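Local atomic coordinates of uncharacterized protein conserved in bacteria with a cystatin-like fold (Silicibacter pomeroyi, PDB entry 3FLJ), a protein that is of unknown function but adopts the cystatin-like alpha+beta fold of the SnoaL-like family, whose curved sheet and helices commonly enclose a small-molecule pocket. Residues Glu36-Phe49 with Trp58-His70. Residues are numbered along the deposited sequence; the frame is centred on the assembly and turned at random. Where two conformers were deposited one is given.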
loop_
_atom_site.group_PDB
_atom_site.type_symbol
_atom_site.label_atom_id
_atom_site.label_comp_id
_atom_site.label_asym_id
_atom_site.label_seq_id
_atom_site.Cartn_x
_atom_site.Cartn_y
_atom_site.Cartn_z
ATOM N N GLU A 36 15.037 -16.485 5.692
ATOM C CA GLU A 36 15.959 -15.384 6.006
ATOM C C GLU A 36 17.260 -15.393 5.205
ATOM O O GLU A 36 17.677 -14.346 4.711
ATOM C CB GLU A 36 16.243 -15.394 7.506
ATOM C CG GLU A 36 17.197 -14.334 8.024
ATOM C CD GLU A 36 17.283 -14.295 9.527
ATOM O OE1 GLU A 36 16.349 -14.747 10.219
ATOM O OE2 GLU A 36 18.294 -13.781 10.023
ATOM N N SER A 37 17.879 -16.570 5.101
ATOM C CA SER A 37 19.124 -16.767 4.338
ATOM C C SER A 37 18.967 -16.391 2.858
ATOM O O SER A 37 19.854 -15.751 2.291
ATOM C CB SER A 37 19.661 -18.207 4.483
ATOM O OG SER A 37 18.690 -19.175 4.106
ATOM N N LEU A 38 17.834 -16.762 2.259
ATOM C CA LEU A 38 17.548 -16.432 0.849
ATOM C C LEU A 38 17.190 -14.949 0.629
ATOM O O LEU A 38 17.484 -14.405 -0.438
ATOM C CB LEU A 38 16.479 -17.368 0.262
ATOM C CG LEU A 38 16.839 -18.867 0.227
ATOM C CD1 LEU A 38 15.658 -19.663 -0.320
ATOM C CD2 LEU A 38 18.107 -19.182 -0.582
ATOM N N ILE A 39 16.569 -14.312 1.624
ATOM C CA ILE A 39 16.239 -12.874 1.577
ATOM C C ILE A 39 17.521 -12.007 1.598
ATOM O O ILE A 39 17.602 -11.066 0.812
ATOM C CB ILE A 39 15.267 -12.458 2.747
ATOM C CG1 ILE A 39 13.888 -13.127 2.590
ATOM C CG2 ILE A 39 15.066 -10.944 2.790
ATOM C CD1 ILE A 39 13.040 -13.151 3.867
ATOM N N HIS A 40 18.486 -12.367 2.471
ATOM C CA HIS A 40 19.750 -11.632 2.667
ATOM C C HIS A 40 20.455 -11.220 1.351
ATOM O O HIS A 40 20.840 -10.053 1.201
ATOM C CB HIS A 40 20.693 -12.466 3.559
ATOM C CG HIS A 40 21.825 -11.697 4.156
ATOM N ND1 HIS A 40 23.034 -11.536 3.520
ATOM C CD2 HIS A 40 21.945 -11.083 5.356
ATOM C CE1 HIS A 40 23.849 -10.843 4.296
ATOM N NE2 HIS A 40 23.212 -10.554 5.414
ATOM N N ALA A 41 20.595 -12.176 0.425
ATOM C CA ALA A 41 21.274 -11.959 -0.878
ATOM C C ALA A 41 20.663 -10.903 -1.817
ATOM O O ALA A 41 21.366 -10.371 -2.682
ATOM C CB ALA A 41 21.450 -13.297 -1.629
ATOM N N LEU A 42 19.377 -10.614 -1.646
ATOM C CA LEU A 42 18.672 -9.594 -2.440
ATOM C C LEU A 42 18.733 -8.165 -1.869
ATOM O O LEU A 42 18.339 -7.223 -2.565
ATOM C CB LEU A 42 17.201 -10.005 -2.604
ATOM C CG LEU A 42 16.956 -11.415 -3.186
ATOM C CD1 LEU A 42 15.472 -11.625 -3.388
ATOM C CD2 LEU A 42 17.715 -11.665 -4.489
ATOM N N LEU A 43 19.273 -8.001 -0.655
ATOM C CA LEU A 43 19.252 -6.721 0.058
ATOM C C LEU A 43 20.561 -5.974 -0.061
ATOM O O LEU A 43 21.619 -6.582 0.034
ATOM C CB LEU A 43 18.963 -6.959 1.547
ATOM C CG LEU A 43 17.716 -7.754 1.940
ATOM C CD1 LEU A 43 17.640 -7.936 3.476
ATOM C CD2 LEU A 43 16.439 -7.136 1.404
ATOM N N ALA A 44 20.492 -4.652 -0.233
ATOM C CA ALA A 44 21.692 -3.804 -0.217
ATOM C C ALA A 44 22.268 -3.834 1.216
ATOM O O ALA A 44 21.514 -4.036 2.201
ATOM C CB ALA A 44 21.361 -2.366 -0.642
ATOM N N GLU A 45 23.589 -3.659 1.329
ATOM C CA GLU A 45 24.270 -3.681 2.641
ATOM C C GLU A 45 23.616 -2.730 3.662
ATOM O O GLU A 45 23.439 -3.109 4.826
ATOM C CB GLU A 45 25.768 -3.397 2.480
ATOM C CG GLU A 45 26.597 -3.637 3.740
ATOM C CD GLU A 45 28.101 -3.695 3.484
ATOM O OE1 GLU A 45 28.537 -4.291 2.467
ATOM O OE2 GLU A 45 28.856 -3.172 4.331
ATOM N N ASP A 46 23.204 -1.544 3.192
ATOM C CA ASP A 46 22.541 -0.491 3.982
ATOM C C ASP A 46 21.035 -0.348 3.643
ATOM O O ASP A 46 20.483 0.768 3.681
ATOM C CB ASP A 46 23.306 0.846 3.792
ATOM C CG ASP A 46 23.369 1.332 2.314
ATOM O OD1 ASP A 46 22.893 0.629 1.375
ATOM O OD2 ASP A 46 23.944 2.425 2.100
ATOM N N VAL A 47 20.380 -1.476 3.314
ATOM C CA VAL A 47 18.938 -1.504 2.986
ATOM C C VAL A 47 18.096 -0.881 4.118
ATOM O O VAL A 47 18.423 -1.064 5.286
ATOM C CB VAL A 47 18.410 -2.959 2.694
ATOM C CG1 VAL A 47 18.626 -3.899 3.902
ATOM C CG2 VAL A 47 16.920 -2.943 2.255
ATOM N N ARG A 48 17.074 -0.120 3.739
ATOM C CA ARG A 48 16.134 0.528 4.651
ATOM C C ARG A 48 14.796 -0.194 4.515
ATOM O O ARG A 48 14.260 -0.272 3.409
ATOM C CB ARG A 48 15.994 1.996 4.288
ATOM C CG ARG A 48 17.266 2.782 4.532
ATOM C CD ARG A 48 17.176 4.232 4.099
ATOM N NE ARG A 48 17.164 4.447 2.638
ATOM C CZ ARG A 48 18.214 4.330 1.793
ATOM N NH1 ARG A 48 19.436 3.976 2.200
ATOM N NH2 ARG A 48 18.036 4.584 0.494
ATOM N N PHE A 49 14.302 -0.768 5.618
ATOM C CA PHE A 49 12.994 -1.441 5.674
ATOM C C PHE A 49 12.052 -0.593 6.538
ATOM O O PHE A 49 12.384 -0.307 7.684
ATOM C CB PHE A 49 13.096 -2.865 6.199
ATOM C CG PHE A 49 11.759 -3.533 6.371
ATOM C CD1 PHE A 49 11.016 -3.929 5.250
ATOM C CD2 PHE A 49 11.218 -3.734 7.647
ATOM C CE1 PHE A 49 9.748 -4.532 5.389
ATOM C CE2 PHE A 49 9.945 -4.332 7.814
ATOM C CZ PHE A 49 9.207 -4.739 6.683
ATOM N N TRP A 58 14.196 0.184 9.824
ATOM C CA TRP A 58 15.233 -0.795 10.161
ATOM C C TRP A 58 16.281 -0.665 9.043
ATOM O O TRP A 58 15.923 -0.746 7.863
ATOM C CB TRP A 58 14.707 -2.224 10.145
ATOM C CG TRP A 58 13.762 -2.577 11.223
ATOM C CD1 TRP A 58 12.407 -2.546 11.157
ATOM C CD2 TRP A 58 14.096 -3.087 12.522
ATOM N NE1 TRP A 58 11.872 -2.988 12.336
ATOM C CE2 TRP A 58 12.879 -3.330 13.195
ATOM C CE3 TRP A 58 15.310 -3.354 13.186
ATOM C CZ2 TRP A 58 12.825 -3.833 14.511
ATOM C CZ3 TRP A 58 15.262 -3.859 14.506
ATOM C CH2 TRP A 58 14.023 -4.097 15.146
ATOM N N THR A 59 17.556 -0.495 9.415
ATOM C CA THR A 59 18.661 -0.318 8.467
ATOM C C THR A 59 19.701 -1.433 8.620
ATOM O O THR A 59 20.111 -1.743 9.735
ATOM C CB THR A 59 19.317 1.068 8.633
ATOM O OG1 THR A 59 18.318 2.085 8.457
ATOM C CG2 THR A 59 20.448 1.280 7.594
ATOM N N GLY A 60 20.107 -2.026 7.494
ATOM C CA GLY A 60 21.134 -3.084 7.448
ATOM C C GLY A 60 20.579 -4.415 6.980
ATOM O O GLY A 60 19.506 -4.809 7.430
ATOM N N ARG A 61 21.331 -5.106 6.117
ATOM C CA ARG A 61 20.885 -6.391 5.560
ATOM C C ARG A 61 20.644 -7.468 6.629
ATOM O O ARG A 61 19.663 -8.202 6.520
ATOM C CB ARG A 61 21.800 -6.916 4.433
ATOM C CG ARG A 61 23.266 -7.160 4.791
ATOM C CD ARG A 61 23.961 -8.103 3.797
ATOM N NE ARG A 61 24.078 -7.553 2.439
ATOM C CZ ARG A 61 25.182 -7.065 1.842
ATOM N NH1 ARG A 61 26.383 -7.015 2.441
ATOM N NH2 ARG A 61 25.077 -6.605 0.585
ATOM N N ASP A 62 21.507 -7.551 7.651
ATOM C CA ASP A 62 21.327 -8.540 8.740
ATOM C C ASP A 62 20.026 -8.327 9.545
ATOM O O ASP A 62 19.202 -9.248 9.609
ATOM C CB ASP A 62 22.565 -8.640 9.651
ATOM C CG ASP A 62 23.764 -9.291 8.979
ATOM O OD1 ASP A 62 23.732 -9.604 7.773
ATOM O OD2 ASP A 62 24.774 -9.480 9.687
ATOM N N PRO A 63 19.833 -7.138 10.158
ATOM C CA PRO A 63 18.556 -6.916 10.849
ATOM C C PRO A 63 17.289 -6.947 9.956
ATOM O O PRO A 63 16.263 -7.484 10.392
ATOM C CB PRO A 63 18.748 -5.549 11.528
ATOM C CG PRO A 63 19.893 -4.923 10.894
ATOM C CD PRO A 63 20.764 -6.006 10.369
ATOM N N VAL A 64 17.375 -6.416 8.731
ATOM C CA VAL A 64 16.213 -6.391 7.811
ATOM C C VAL A 64 15.786 -7.804 7.394
ATOM O O VAL A 64 14.588 -8.095 7.384
ATOM C CB VAL A 64 16.441 -5.446 6.604
ATOM C CG1 VAL A 64 15.360 -5.617 5.520
ATOM C CG2 VAL A 64 16.507 -3.997 7.107
ATOM N N ALA A 65 16.757 -8.661 7.064
ATOM C CA ALA A 65 16.478 -10.064 6.690
ATOM C C ALA A 65 15.772 -10.813 7.846
ATOM O O ALA A 65 14.834 -11.572 7.603
ATOM C CB ALA A 65 17.768 -10.793 6.256
ATOM N N ALA A 66 16.230 -10.573 9.082
ATOM C CA ALA A 66 15.620 -11.129 10.305
ATOM C C ALA A 66 14.187 -10.653 10.508
ATOM O O ALA A 66 13.314 -11.462 10.816
ATOM C CB ALA A 66 16.470 -10.810 11.542
ATOM N N VAL A 67 13.947 -9.354 10.313
ATOM C CA VAL A 67 12.603 -8.777 10.428
ATOM C C VAL A 67 11.685 -9.382 9.365
ATOM O O VAL A 67 10.593 -9.833 9.697
ATOM C CB VAL A 67 12.605 -7.204 10.377
ATOM C CG1 VAL A 67 11.177 -6.641 10.384
ATOM C CG2 VAL A 67 13.379 -6.649 11.558
ATOM N N LEU A 68 12.150 -9.433 8.110
ATOM C CA LEU A 68 11.361 -10.011 7.003
ATOM C C LEU A 68 11.045 -11.497 7.205
ATOM O O LEU A 68 9.944 -11.939 6.844
ATOM C CB LEU A 68 12.035 -9.770 5.643
ATOM C CG LEU A 68 12.052 -8.312 5.160
ATOM C CD1 LEU A 68 13.036 -8.148 3.988
ATOM C CD2 LEU A 68 10.636 -7.836 4.758
ATOM N N GLY A 69 12.003 -12.241 7.772
ATOM C CA GLY A 69 11.809 -13.642 8.167
ATOM C C GLY A 69 10.644 -13.794 9.143
ATOM O O GLY A 69 9.792 -14.664 8.944
ATOM N N HIS A 70 10.592 -12.918 10.161
ATOM C CA HIS A 70 9.478 -12.894 11.133
ATOM C C HIS A 70 8.141 -12.504 10.507
ATOM O O HIS A 70 7.127 -13.095 10.860
ATOM C CB HIS A 70 9.777 -11.999 12.346
ATOM C CG HIS A 70 10.769 -12.593 13.296
ATOM N ND1 HIS A 70 10.516 -13.757 13.985
ATOM C CD2 HIS A 70 11.998 -12.181 13.686
ATOM C CE1 HIS A 70 11.551 -14.045 14.756
ATOM N NE2 HIS A 70 12.466 -13.105 14.591
HETATM O O HOH W 1 19.783 -11.805 9.299
HETATM O O HOH W 2 13.877 -14.156 11.126
#
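F49 and W58 form an antiparallel hydrogen-bonded pair, F49 N reaching W58 O at 2.8 Å in a nearly straight bond and W58 N returning to F49 O. Beyond the non-hydrogen-bonded pair R48–T59, G60 N binds V47 O; G60 occupies the N-cap position of helix 61-70, whose first amide, R61 N, approaches E45 O from above the carbonyl plane. Helix 36-40 crosses helix 61-70 at 135°, its axis 8.6 Å away. This hairpin-to-helix connection belongs to the cystatin-like fold of SnoaL-like domains, in which the helix packs against the curved sheet; here L68 also touches F120 on strand 117-125 and lies near an unidentified bound molecule. With CG anti to the backbone N (chi1 175°), F49 places its ring against V67 and L68, crossing both obliquely: CE1 meets L68 CD2 at 3.5 Å, CE2 meets V67 CG1, and W58 CD1 lies at the ring edge. V64 CG1 lies between F49 CB and L43 CD1, while its CG2 reaches F49 CB and V47 CG1. In one modelled conformer, the R61 guanidinium lies with a face over E45 CA; its long NH1–E45 OE1 salt bridge (3.5 Å) is therefore uncertain. One water donates to E36 OE2 and D62 O, another to E36 OE1 and A66 O; OE2 also salt-bridges R146.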